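Local coordinates for protein TbpB (Actinobacillus pleuropneumoniae, PDB 3HOL) that probably binds host transferrin at the bacterial surface as the lipoprotein part of a receptor for iron acquisition, at residues A[388-393]-A[460-465]; A[281-286]-A[383-388]. All coordinates share one frame; numbering follows the deposited sequence.

In the fold
Both contacts involve strand 375-387 of the C-lobe barrel or the turn that follows it, and Lys388 belongs to both pairs of segments. The centres of contact 1 and contact 2 lie about 13 Å apart. Contact 2 is partly buried and lies between the handle and the barrel of the C lobe: a turn of the handle domain meets the barrel strand. Contact 1 is a surface contact within the barrel domain, where the turn 388-390 meets the loop 460-465. Neither has a direct hydrogen bond across it. Contact 1 stacks a glutamate on a tyrosine and adds two water bridges, one of them weak. In contact 2 the amide of a glutamine rests against a leucine and a phenylalanine. Strands 375-387 and 391-394 are antiparallel neighbours and tie the two sites together.

Contact 1: A[388-393]-A[460-465]; sequences KENNWV and SRYENV
Lys388 starts the contact by laying its aliphatic part on Val465. CG of Lys388 is 3.5 Å from CG1 of Val465, and the two side chains run past each other in opposite directions. The lysine chain then bends at chi2 and chi3. Its NZ makes a weak bond to a water that donates to Asn464 O. Glu389 comes next and covers one face of the Tyr462 ring. Its CB sits 3.5 Å from the ring centroid, almost on the ring normal, in a CH-pi contact. A bend at chi2 (93°) brings the carboxylate over the CG and CD1 side of the ring, with the two planes 17° apart. A second water donates to Glu389 OE2 and accepts from Glu463 N. Arg461 CG lies over the opposite face, toward its rim. Asn390 then stands its amide nearly perpendicular to that ring, with OD1 3.6 Å from Tyr462 CE2. The turn itself is closed by a backbone bond from Lys388 N to Asn390 O. This turn joins the antiparallel barrel strands 375-387 and 391-394. The facing segment lies in the long loop between strands 441-447 and 470-477, and its Val465 also packs on Val386 of strand 375-387.

Contact 2: A[281-286]-A[383-388]; sequences IDLTNF and DAQVSK
The amide of Gln385 meets Leu283 with its OE1 and Phe286 with its NE2. Its CG is anti to the backbone N (chi1 -171°), and the extended chain carries the amide out from the strand to the turn 283-286. OE1 of Gln385 lies 3.9 Å from both CB and CD1 of Leu283. On the same amide, NE2 comes 3.6 Å from CZ of Phe286. The amide and ring planes are 83° apart, and the ring also turns an edge to the backbone O of Gln385. Within the strand, Gln385 NE2 donates to Ser387 OG at 3.2 Å, which helps to fix the rotation of the amide. Ser387 OG has a further hydrogen bond, to Asn391 OD1. The contact joins the C-lobe handle domain to the C-lobe beta barrel: Leu283 follows handle strand 272-282, while Gln385 lies on barrel strand 375-387. Leu283 packs further on Leu358 of the handle, and Phe286 on Ser496 of the barrel. Ser387 buries much less, 18 Å² against 74 Å² for Gln385; its OG meets the edge of the Phe286 ring at CZ, 3.9 Å away. On the exposed side of the turn, Thr284 points away from the barrel strand. Here Asp282 OD2 accepts from Thr284 N, an Asx turn, and from Asn285 N, an Asx motif. Thr284 OG1 gives it a third bond at 2.8 Å.

Contact 1: A[388-393]-A[460-465]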
# COMPACT_ATOMS: atom_id res chain seq x y z
N LYS A 388 17.62 -29.01 -6.47
CA LYS A 388 18.67 -29.77 -5.82
C LYS A 388 19.83 -29.86 -6.79
O LYS A 388 20.39 -28.82 -7.15
CB LYS A 388 18.18 -31.17 -5.47
CG LYS A 388 17.90 -31.31 -4.02
CD LYS A 388 19.06 -31.86 -3.28
CE LYS A 388 18.67 -33.18 -2.65
NZ LYS A 388 19.86 -33.82 -2.01
N GLU A 389 20.17 -31.06 -7.26
CA GLU A 389 21.09 -31.18 -8.43
C GLU A 389 20.38 -30.67 -9.69
O GLU A 389 21.00 -30.10 -10.59
CB GLU A 389 21.57 -32.61 -8.64
CG GLU A 389 22.35 -33.17 -7.51
CD GLU A 389 21.49 -33.92 -6.51
OE1 GLU A 389 20.26 -33.70 -6.47
OE2 GLU A 389 22.05 -34.74 -5.76
N ASN A 390 19.07 -30.87 -9.74
CA ASN A 390 18.24 -30.51 -10.88
C ASN A 390 17.26 -29.39 -10.49
O ASN A 390 17.15 -29.04 -9.32
CB ASN A 390 17.39 -31.72 -11.27
CG ASN A 390 18.13 -32.71 -12.17
OD1 ASN A 390 19.24 -32.44 -12.65
ND2 ASN A 390 17.51 -33.85 -12.41
N ASN A 391 16.52 -28.86 -11.47
CA ASN A 391 15.37 -27.97 -11.20
C ASN A 391 14.02 -28.60 -11.58
O ASN A 391 13.95 -29.43 -12.50
CB ASN A 391 15.50 -26.63 -11.94
CG ASN A 391 16.69 -25.84 -11.48
OD1 ASN A 391 16.94 -25.68 -10.27
ND2 ASN A 391 17.45 -25.31 -12.45
N TRP A 392 12.95 -28.18 -10.89
CA TRP A 392 11.58 -28.65 -11.15
C TRP A 392 10.66 -27.47 -10.90
O TRP A 392 10.92 -26.68 -10.00
CB TRP A 392 11.23 -29.78 -10.17
CG TRP A 392 9.82 -30.30 -10.20
CD1 TRP A 392 9.36 -31.44 -10.84
CD2 TRP A 392 8.67 -29.76 -9.50
NE1 TRP A 392 8.01 -31.61 -10.60
CE2 TRP A 392 7.56 -30.60 -9.78
CE3 TRP A 392 8.47 -28.63 -8.67
CZ2 TRP A 392 6.27 -30.34 -9.28
CZ3 TRP A 392 7.17 -28.39 -8.17
CH2 TRP A 392 6.10 -29.24 -8.48
N VAL A 393 9.59 -27.34 -11.69
CA VAL A 393 8.67 -26.20 -11.57
C VAL A 393 7.19 -26.63 -11.63
O VAL A 393 6.82 -27.67 -12.25
CB VAL A 393 8.91 -25.06 -12.62
CG1 VAL A 393 10.39 -24.58 -12.62
CG2 VAL A 393 8.50 -25.48 -14.03
N SER A 460 16.54 -41.56 -13.40
CA SER A 460 16.62 -42.10 -12.03
C SER A 460 17.94 -41.67 -11.37
O SER A 460 18.40 -42.20 -10.35
CB SER A 460 16.44 -43.62 -12.02
OG SER A 460 16.08 -44.06 -10.72
N ARG A 461 18.51 -40.64 -11.98
CA ARG A 461 19.82 -40.12 -11.70
C ARG A 461 20.13 -39.69 -10.25
O ARG A 461 21.19 -40.04 -9.75
CB ARG A 461 20.06 -38.98 -12.68
CG ARG A 461 21.49 -38.61 -12.81
CD ARG A 461 21.65 -37.62 -13.90
NE ARG A 461 23.00 -37.67 -14.42
CZ ARG A 461 23.37 -38.36 -15.49
NH1 ARG A 461 22.49 -39.08 -16.18
NH2 ARG A 461 24.62 -38.34 -15.89
N TYR A 462 19.24 -38.96 -9.58
CA TYR A 462 19.55 -38.44 -8.22
C TYR A 462 18.60 -38.93 -7.13
O TYR A 462 17.53 -39.47 -7.43
CB TYR A 462 19.62 -36.90 -8.23
CG TYR A 462 20.64 -36.35 -9.20
CD1 TYR A 462 22.02 -36.46 -8.95
CD2 TYR A 462 20.25 -35.71 -10.38
CE1 TYR A 462 22.98 -35.96 -9.85
CE2 TYR A 462 21.20 -35.19 -11.29
CZ TYR A 462 22.55 -35.33 -11.02
OH TYR A 462 23.48 -34.84 -11.90
N GLU A 463 18.98 -38.79 -5.86
CA GLU A 463 18.05 -39.12 -4.78
C GLU A 463 16.82 -38.19 -4.92
O GLU A 463 16.93 -37.06 -5.44
CB GLU A 463 18.70 -38.95 -3.41
CG GLU A 463 19.88 -39.88 -3.12
CD GLU A 463 20.17 -39.99 -1.63
OE1 GLU A 463 20.66 -38.99 -1.02
OE2 GLU A 463 19.90 -41.08 -1.08
N ASN A 464 15.66 -38.68 -4.48
CA ASN A 464 14.47 -37.83 -4.41
C ASN A 464 14.67 -36.69 -3.42
O ASN A 464 15.27 -36.89 -2.36
CB ASN A 464 13.29 -38.65 -3.94
CG ASN A 464 12.79 -39.59 -4.99
OD1 ASN A 464 13.26 -39.60 -6.14
ND2 ASN A 464 11.80 -40.40 -4.61
N VAL A 465 14.15 -35.51 -3.73
CA VAL A 465 14.13 -34.45 -2.72
C VAL A 465 13.14 -34.80 -1.61
O VAL A 465 12.06 -35.35 -1.87
CB VAL A 465 13.76 -33.06 -3.31
CG1 VAL A 465 14.67 -32.72 -4.44
CG2 VAL A 465 12.28 -33.02 -3.76
O HOH W 1 17.65 -36.23 -1.27
O HOH W 2 21.45 -37.53 -4.98

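Contact 2: A[281-286]-A[383-388]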
# COMPACT_ATOMS: atom_id res chain seq x y z
N ILE A 281 9.01 -14.02 -3.23
CA ILE A 281 10.06 -15.00 -2.97
C ILE A 281 11.04 -14.97 -4.13
O ILE A 281 10.66 -15.19 -5.28
CB ILE A 281 9.52 -16.43 -2.83
CG1 ILE A 281 8.53 -16.54 -1.67
CG2 ILE A 281 10.73 -17.45 -2.66
CD1 ILE A 281 7.69 -17.83 -1.66
N ASP A 282 12.29 -14.66 -3.84
CA ASP A 282 13.34 -14.63 -4.86
C ASP A 282 13.82 -16.08 -5.13
O ASP A 282 14.27 -16.75 -4.21
CB ASP A 282 14.48 -13.74 -4.35
CG ASP A 282 15.65 -13.70 -5.28
OD1 ASP A 282 15.90 -12.63 -5.87
OD2 ASP A 282 16.33 -14.73 -5.42
N LEU A 283 13.71 -16.56 -6.37
CA LEU A 283 14.01 -17.97 -6.66
C LEU A 283 15.49 -18.30 -6.86
O LEU A 283 15.84 -19.48 -7.03
CB LEU A 283 13.17 -18.50 -7.82
CG LEU A 283 11.67 -18.51 -7.49
CD1 LEU A 283 10.84 -18.72 -8.74
CD2 LEU A 283 11.33 -19.53 -6.40
N THR A 284 16.38 -17.31 -6.83
CA THR A 284 17.81 -17.65 -6.89
C THR A 284 18.33 -17.86 -5.48
O THR A 284 19.16 -18.73 -5.23
CB THR A 284 18.64 -16.56 -7.58
OG1 THR A 284 18.77 -15.45 -6.68
CG2 THR A 284 18.04 -16.08 -8.88
N ASN A 285 17.79 -17.06 -4.54
CA ASN A 285 18.20 -17.04 -3.14
C ASN A 285 17.24 -17.75 -2.19
O ASN A 285 17.60 -18.06 -1.05
CB ASN A 285 18.36 -15.59 -2.65
CG ASN A 285 19.50 -14.85 -3.36
OD1 ASN A 285 20.62 -15.36 -3.45
ND2 ASN A 285 19.22 -13.66 -3.87
N PHE A 286 16.02 -18.03 -2.68
CA PHE A 286 14.93 -18.62 -1.85
C PHE A 286 14.74 -17.79 -0.58
O PHE A 286 14.62 -18.32 0.53
CB PHE A 286 15.14 -20.13 -1.58
CG PHE A 286 15.19 -20.95 -2.85
CD1 PHE A 286 14.03 -21.56 -3.34
CD2 PHE A 286 16.37 -21.05 -3.59
CE1 PHE A 286 14.05 -22.29 -4.56
CE2 PHE A 286 16.42 -21.79 -4.80
CZ PHE A 286 15.24 -22.41 -5.28
N ASP A 383 2.29 -22.03 -8.25
CA ASP A 383 3.55 -21.76 -8.96
C ASP A 383 4.66 -22.04 -7.94
O ASP A 383 4.55 -21.69 -6.75
CB ASP A 383 3.65 -20.30 -9.43
CG ASP A 383 2.76 -19.98 -10.60
OD1 ASP A 383 3.03 -20.47 -11.71
OD2 ASP A 383 1.78 -19.22 -10.42
N ALA A 384 5.73 -22.68 -8.41
CA ALA A 384 6.76 -23.16 -7.52
C ALA A 384 8.03 -23.50 -8.28
O ALA A 384 8.00 -23.78 -9.49
CB ALA A 384 6.29 -24.39 -6.72
N GLN A 385 9.13 -23.49 -7.55
CA GLN A 385 10.36 -24.07 -8.02
C GLN A 385 10.98 -24.88 -6.90
O GLN A 385 11.01 -24.45 -5.74
CB GLN A 385 11.30 -22.99 -8.52
CG GLN A 385 12.50 -23.53 -9.21
CD GLN A 385 13.48 -22.44 -9.49
OE1 GLN A 385 13.18 -21.51 -10.24
NE2 GLN A 385 14.66 -22.52 -8.88
N VAL A 386 11.41 -26.09 -7.26
CA VAL A 386 12.09 -26.96 -6.32
C VAL A 386 13.44 -27.28 -6.94
O VAL A 386 13.51 -27.60 -8.13
CB VAL A 386 11.30 -28.25 -6.02
CG1 VAL A 386 12.02 -29.05 -4.93
CG2 VAL A 386 9.84 -27.95 -5.56
N SER A 387 14.51 -27.19 -6.15
CA SER A 387 15.89 -27.36 -6.67
C SER A 387 16.79 -28.21 -5.79
O SER A 387 16.75 -28.12 -4.55
CB SER A 387 16.58 -26.00 -6.86
OG SER A 387 15.93 -25.23 -7.84
N LYS A 388 17.62 -29.01 -6.47
CA LYS A 388 18.67 -29.77 -5.82
C LYS A 388 19.83 -29.86 -6.79
O LYS A 388 20.39 -28.82 -7.15
CB LYS A 388 18.18 -31.17 -5.47
CG LYS A 388 17.90 -31.31 -4.02
CD LYS A 388 19.06 -31.86 -3.28
CE LYS A 388 18.67 -33.18 -2.65
NZ LYS A 388 19.86 -33.82 -2.01